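PDB 7KS4: phage terminase large subunit from Thermus phage P7426, which probably acts as the ATP-driven motor that packs viral DNA into empty capsids and as the endonuclease that cuts the genome, here represented by its ATPase domain. Local coordinates for residues A[28-31]-A[37-40]; A[159-164]-A[188-193]. One frame throughout, in Å; residues are numbered along the deposited sequence.

Both contacts lie in the ATPase domain, interaction 2 beside the central sheet. Interaction 1 packs helix 25-32 against strand 37-42, which leads into the ADP-binding loop. Interaction 2 joins the starts of helices 161-175 and 190-197. Their centres lie 18 Å apart, and they touch. V39 CG1 is 3.6 Å from F191 CE1, and R37 NE is 3.9 Å from W164 CZ2. R38 and A40 serve interaction 1, while V39 between them meets F191. In interaction 1 the H31 side chain is about 8 Å from ADP. In interaction 2 the I159 side chain is about 11 Å from the magnesium ion and about 6 Å from that of E155, the predicted catalytic residue.

Interaction 1 (A[28-31]-A[37-40]); sequences LAIH and RRVA
R38 and A40 of strand 37-42 meet I30 of helix 25-32. This is a helix laid on the sheet of a P-loop ATPase, and the strand runs on into the nucleotide-binding loop.

The polar part is one hydrogen bond. R38 NH1 donates to I30 O at 2.9 Å, with an N-H...O angle of 152°. The oxygen lies in the guanidinium plane, at its edge. The donor stands 47° out of the I30 carbonyl plane. The bend of the R38 chain at chi3 (-71°) brings NH1 to I30 O. NH2 has other partners: it forms a salt bridge with E55 and another with a sulfate ion, probably from the crystallisation liquor. W178 adds a cation-pi contact. These partners would hold the group in its rotation.

H31 points its CB away from the strand. Its ND1 bonds to E55, so one carboxylate joins the histidine and the arginine. Its NE2 bonds to the hydroxyl of Y21, a residue of the ADP pocket.

I30 adds contacts through both of its branches. CG2 lies 3.9 Å from R38 NH1, a van der Waals contact beside the hydrogen bond. The apolar contact is made by the longer branch. It reaches toward the next inward-facing residue of the strand, where I30 CD1 meets A40 CB at 3.9 Å.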
loop_
_atom_site.group_PDB
_atom_site.type_symbol
_atom_site.label_atom_id
_atom_site.label_comp_id
_atom_site.label_asym_id
_atom_site.label_seq_id
_atom_site.Cartn_x
_atom_site.Cartn_y
_atom_site.Cartn_z
ATOM N N LEU A 28 -2.139 6.402 -10.433
ATOM C CA LEU A 28 -2.949 5.747 -11.452
ATOM C C LEU A 28 -2.249 4.510 -11.994
ATOM O O LEU A 28 -2.883 3.469 -12.191
ATOM C CB LEU A 28 -3.253 6.733 -12.579
ATOM C CG LEU A 28 -4.355 6.353 -13.565
ATOM C CD1 LEU A 28 -5.666 6.048 -12.855
ATOM C CD2 LEU A 28 -4.537 7.492 -14.559
ATOM N N ALA A 29 -0.940 4.596 -12.239
ATOM C CA ALA A 29 -0.219 3.430 -12.739
ATOM C C ALA A 29 -0.307 2.269 -11.757
ATOM O O ALA A 29 -0.513 1.118 -12.162
ATOM C CB ALA A 29 1.238 3.788 -13.017
ATOM N N ILE A 30 -0.171 2.553 -10.459
ATOM C CA ILE A 30 -0.313 1.513 -9.440
ATOM C C ILE A 30 -1.704 0.897 -9.499
ATOM O O ILE A 30 -1.865 -0.326 -9.439
ATOM C CB ILE A 30 -0.008 2.093 -8.047
ATOM C CG1 ILE A 30 1.483 2.460 -7.962
ATOM C CG2 ILE A 30 -0.422 1.106 -6.933
ATOM C CD1 ILE A 30 1.889 3.152 -6.684
ATOM N N HIS A 31 -2.736 1.740 -9.594
ATOM C CA HIS A 31 -4.108 1.236 -9.585
ATOM C C HIS A 31 -4.421 0.431 -10.841
ATOM O O HIS A 31 -5.197 -0.528 -10.785
ATOM C CB HIS A 31 -5.106 2.387 -9.456
ATOM C CG HIS A 31 -5.005 3.136 -8.167
ATOM N ND1 HIS A 31 -4.970 2.508 -6.942
ATOM C CD2 HIS A 31 -4.943 4.464 -7.911
ATOM C CE1 HIS A 31 -4.883 3.415 -5.987
ATOM N NE2 HIS A 31 -4.867 4.609 -6.549
ATOM N N ARG A 37 2.115 -8.732 -7.153
ATOM C CA ARG A 37 3.177 -8.123 -6.357
ATOM C C ARG A 37 3.500 -6.785 -7.010
ATOM O O ARG A 37 4.197 -6.736 -8.028
ATOM C CB ARG A 37 4.417 -9.007 -6.284
ATOM C CG ARG A 37 4.147 -10.416 -5.767
ATOM C CD ARG A 37 3.875 -10.439 -4.266
ATOM N NE ARG A 37 3.607 -11.807 -3.820
ATOM C CZ ARG A 37 2.395 -12.333 -3.653
ATOM N NH1 ARG A 37 1.305 -11.615 -3.888
ATOM N NH2 ARG A 37 2.272 -13.598 -3.251
ATOM N N ARG A 38 2.983 -5.714 -6.427
ATOM C CA ARG A 38 3.273 -4.357 -6.868
ATOM C C ARG A 38 4.254 -3.734 -5.886
ATOM O O ARG A 38 3.984 -3.688 -4.679
ATOM C CB ARG A 38 1.989 -3.536 -6.948
ATOM C CG ARG A 38 1.070 -3.948 -8.090
ATOM C CD ARG A 38 -0.260 -3.202 -8.032
ATOM N NE ARG A 38 -1.108 -3.645 -6.928
ATOM C CZ ARG A 38 -2.276 -3.084 -6.605
ATOM N NH1 ARG A 38 -2.734 -2.038 -7.287
ATOM N NH2 ARG A 38 -2.980 -3.561 -5.590
ATOM N N VAL A 39 5.377 -3.245 -6.405
ATOM C CA VAL A 39 6.464 -2.709 -5.601
ATOM C C VAL A 39 6.670 -1.267 -6.051
ATOM O O VAL A 39 7.049 -1.022 -7.204
ATOM C CB VAL A 39 7.755 -3.525 -5.757
ATOM C CG1 VAL A 39 8.806 -3.074 -4.749
ATOM C CG2 VAL A 39 7.481 -5.017 -5.602
ATOM N N ALA A 40 6.433 -0.312 -5.153
ATOM C CA ALA A 40 6.561 1.106 -5.478
ATOM C C ALA A 40 7.696 1.701 -4.659
ATOM O O ALA A 40 7.605 1.799 -3.430
ATOM C CB ALA A 40 5.254 1.856 -5.223
#

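Interaction 2 (A[159-164]-A[188-193])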
loop_
_atom_site.group_PDB
_atom_site.type_symbol
_atom_site.label_atom_id
_atom_site.label_comp_id
_atom_site.label_asym_id
_atom_site.label_seq_id
_atom_site.Cartn_x
_atom_site.Cartn_y
_atom_site.Cartn_z
ATOM N N ILE A 159 11.206 -2.778 6.994
ATOM C CA ILE A 159 10.627 -3.967 7.612
ATOM C C ILE A 159 11.579 -5.139 7.372
ATOM O O ILE A 159 11.988 -5.351 6.226
ATOM C CB ILE A 159 9.230 -4.274 7.042
ATOM C CG1 ILE A 159 8.250 -3.148 7.408
ATOM C CG2 ILE A 159 8.710 -5.614 7.556
ATOM C CD1 ILE A 159 6.889 -3.270 6.754
ATOM N N PRO A 160 11.943 -5.907 8.396
ATOM C CA PRO A 160 12.834 -7.054 8.164
ATOM C C PRO A 160 12.227 -8.044 7.178
ATOM O O PRO A 160 11.034 -8.350 7.235
ATOM C CB PRO A 160 12.990 -7.672 9.559
ATOM C CG PRO A 160 12.673 -6.569 10.510
ATOM C CD PRO A 160 11.630 -5.733 9.825
ATOM N N PHE A 161 13.068 -8.556 6.271
ATOM C CA PHE A 161 12.586 -9.515 5.281
ATOM C C PHE A 161 11.834 -10.666 5.930
ATOM O O PHE A 161 10.878 -11.192 5.348
ATOM C CB PHE A 161 13.748 -10.075 4.457
ATOM C CG PHE A 161 13.310 -11.039 3.394
ATOM C CD1 PHE A 161 12.492 -10.616 2.361
ATOM C CD2 PHE A 161 13.698 -12.368 3.437
ATOM C CE1 PHE A 161 12.072 -11.493 1.384
ATOM C CE2 PHE A 161 13.288 -13.252 2.459
ATOM C CZ PHE A 161 12.469 -12.811 1.429
ATOM N N SER A 162 12.250 -11.067 7.134
ATOM C CA SER A 162 11.642 -12.212 7.800
ATOM C C SER A 162 10.152 -11.998 8.032
ATOM O O SER A 162 9.363 -12.949 7.964
ATOM C CB SER A 162 12.349 -12.480 9.127
ATOM O OG SER A 162 12.303 -11.341 9.967
ATOM N N VAL A 163 9.743 -10.765 8.332
ATOM C CA VAL A 163 8.315 -10.487 8.462
ATOM C C VAL A 163 7.594 -10.870 7.177
ATOM O O VAL A 163 6.544 -11.524 7.206
ATOM C CB VAL A 163 8.086 -9.011 8.839
ATOM C CG1 VAL A 163 6.597 -8.709 8.969
ATOM C CG2 VAL A 163 8.798 -8.678 10.152
ATOM N N TRP A 164 8.161 -10.504 6.026
ATOM C CA TRP A 164 7.559 -10.894 4.756
ATOM C C TRP A 164 7.620 -12.406 4.560
ATOM O O TRP A 164 6.590 -13.069 4.393
ATOM C CB TRP A 164 8.253 -10.177 3.592
ATOM C CG TRP A 164 7.843 -10.756 2.276
ATOM C CD1 TRP A 164 8.534 -11.668 1.535
ATOM C CD2 TRP A 164 6.625 -10.501 1.566
ATOM N NE1 TRP A 164 7.830 -11.988 0.404
ATOM C CE2 TRP A 164 6.653 -11.285 0.398
ATOM C CE3 TRP A 164 5.512 -9.686 1.805
ATOM C CZ2 TRP A 164 5.618 -11.276 -0.531
ATOM C CZ3 TRP A 164 4.489 -9.678 0.885
ATOM C CH2 TRP A 164 4.546 -10.466 -0.273
ATOM N N LEU A 188 20.517 -1.619 -0.575
ATOM C CA LEU A 188 20.375 -2.827 -1.384
ATOM C C LEU A 188 20.003 -3.989 -0.469
ATOM O O LEU A 188 20.823 -4.843 -0.114
ATOM C CB LEU A 188 21.656 -3.093 -2.161
ATOM C CG LEU A 188 22.141 -1.891 -2.971
ATOM C CD1 LEU A 188 23.443 -2.229 -3.667
ATOM C CD2 LEU A 188 21.092 -1.443 -3.988
ATOM N N ASN A 189 18.726 -4.009 -0.086
ATOM C CA ASN A 189 18.172 -5.051 0.765
ATOM C C ASN A 189 17.025 -5.751 0.046
ATOM O O ASN A 189 16.914 -5.658 -1.180
ATOM C CB ASN A 189 17.716 -4.462 2.100
ATOM C CG ASN A 189 16.557 -3.489 1.954
ATOM O OD1 ASN A 189 16.024 -3.274 0.863
ATOM N ND2 ASN A 189 16.177 -2.879 3.066
ATOM N N TRP A 190 16.172 -6.464 0.787
ATOM C CA TRP A 190 15.138 -7.258 0.135
ATOM C C TRP A 190 14.195 -6.398 -0.700
ATOM O O TRP A 190 13.700 -6.855 -1.734
ATOM C CB TRP A 190 14.350 -8.062 1.175
ATOM C CG TRP A 190 13.350 -7.264 1.947
ATOM C CD1 TRP A 190 13.582 -6.524 3.069
ATOM C CD2 TRP A 190 11.955 -7.138 1.662
ATOM N NE1 TRP A 190 12.413 -5.943 3.503
ATOM C CE2 TRP A 190 11.398 -6.309 2.658
ATOM C CE3 TRP A 190 11.121 -7.649 0.665
ATOM C CZ2 TRP A 190 10.044 -5.971 2.682
ATOM C CZ3 TRP A 190 9.771 -7.319 0.694
ATOM C CH2 TRP A 190 9.248 -6.488 1.696
ATOM N N PHE A 191 13.940 -5.153 -0.279
ATOM C CA PHE A 191 13.035 -4.293 -1.038
ATOM C C PHE A 191 13.613 -3.965 -2.406
ATOM O O PHE A 191 12.880 -3.892 -3.399
ATOM C CB PHE A 191 12.750 -3.017 -0.250
ATOM C CG PHE A 191 11.892 -2.025 -0.980
ATOM C CD1 PHE A 191 10.521 -2.195 -1.047
ATOM C CD2 PHE A 191 12.457 -0.908 -1.577
ATOM C CE1 PHE A 191 9.727 -1.282 -1.713
ATOM C CE2 PHE A 191 11.664 0.016 -2.244
ATOM C CZ PHE A 191 10.297 -0.171 -2.309
ATOM N N TYR A 192 14.934 -3.771 -2.473
ATOM C CA TYR A 192 15.604 -3.582 -3.755
ATOM C C TYR A 192 15.434 -4.801 -4.654
ATOM O O TYR A 192 15.165 -4.668 -5.853
ATOM C CB TYR A 192 17.086 -3.299 -3.508
ATOM C CG TYR A 192 17.957 -3.485 -4.721
ATOM C CD1 TYR A 192 17.853 -2.632 -5.817
ATOM C CD2 TYR A 192 18.893 -4.511 -4.772
ATOM C CE1 TYR A 192 18.660 -2.805 -6.937
ATOM C CE2 TYR A 192 19.699 -4.693 -5.879
ATOM C CZ TYR A 192 19.585 -3.835 -6.956
ATOM O OH TYR A 192 20.393 -4.025 -8.053
ATOM N N GLU A 193 15.607 -5.997 -4.092
ATOM C CA GLU A 193 15.445 -7.215 -4.878
ATOM C C GLU A 193 14.037 -7.318 -5.442
ATOM O O GLU A 193 13.853 -7.593 -6.634
ATOM C CB GLU A 193 15.766 -8.429 -4.017
ATOM C CG GLU A 193 17.163 -8.375 -3.470
ATOM C CD GLU A 193 17.446 -9.440 -2.455
ATOM O OE1 GLU A 193 16.496 -10.110 -1.984
ATOM O OE2 GLU A 193 18.638 -9.599 -2.136
#
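The indole of W190 meets I159, F161 and W164 from the other segment. W190 NE1 donates to I159 O at 2.8 Å, with an N-H...O angle of 143°. The donor sits almost in line with the C=O bond. The oxygen is at the indole edge but tilted from the ring plane, which fits the bent N-H...O angle.

F161 comes over a face of the indole. Its CA lies 4.0 Å from the centroid of the W190 five-membered ring, close to the ring normal, in a CH-pi contact. Its CB also rests on this ring. The phenyl ring then leans past the base of the side chain, where F161 CD1 is 3.4 Å from W190 CB. The two ring planes are oblique, at 50°. W190 CG lies between its backbone N and carbonyl carbon (chi1 77°), which directs the indole at segment 159-164.

The W164 and W190 indole planes are close to parallel but displaced, with little overlap. W190 CZ3 approaches W164 CG at 4.2 Å.

The three rings form an aromatic cluster between two helix starts. Helix 161-175 is the crossover of a beta-alpha-beta unit joining parallel strands 150-153 and 178-183, and the first of these carries the predicted Walker B motif.

In the next shell, F194 meets both W164 and W190 edge-to-face. I181 of strand 178-183 touches W190. N189 is the N-cap of helix 190-197, where its OD1 accepts a weak bond from F191 N at 3.0 Å.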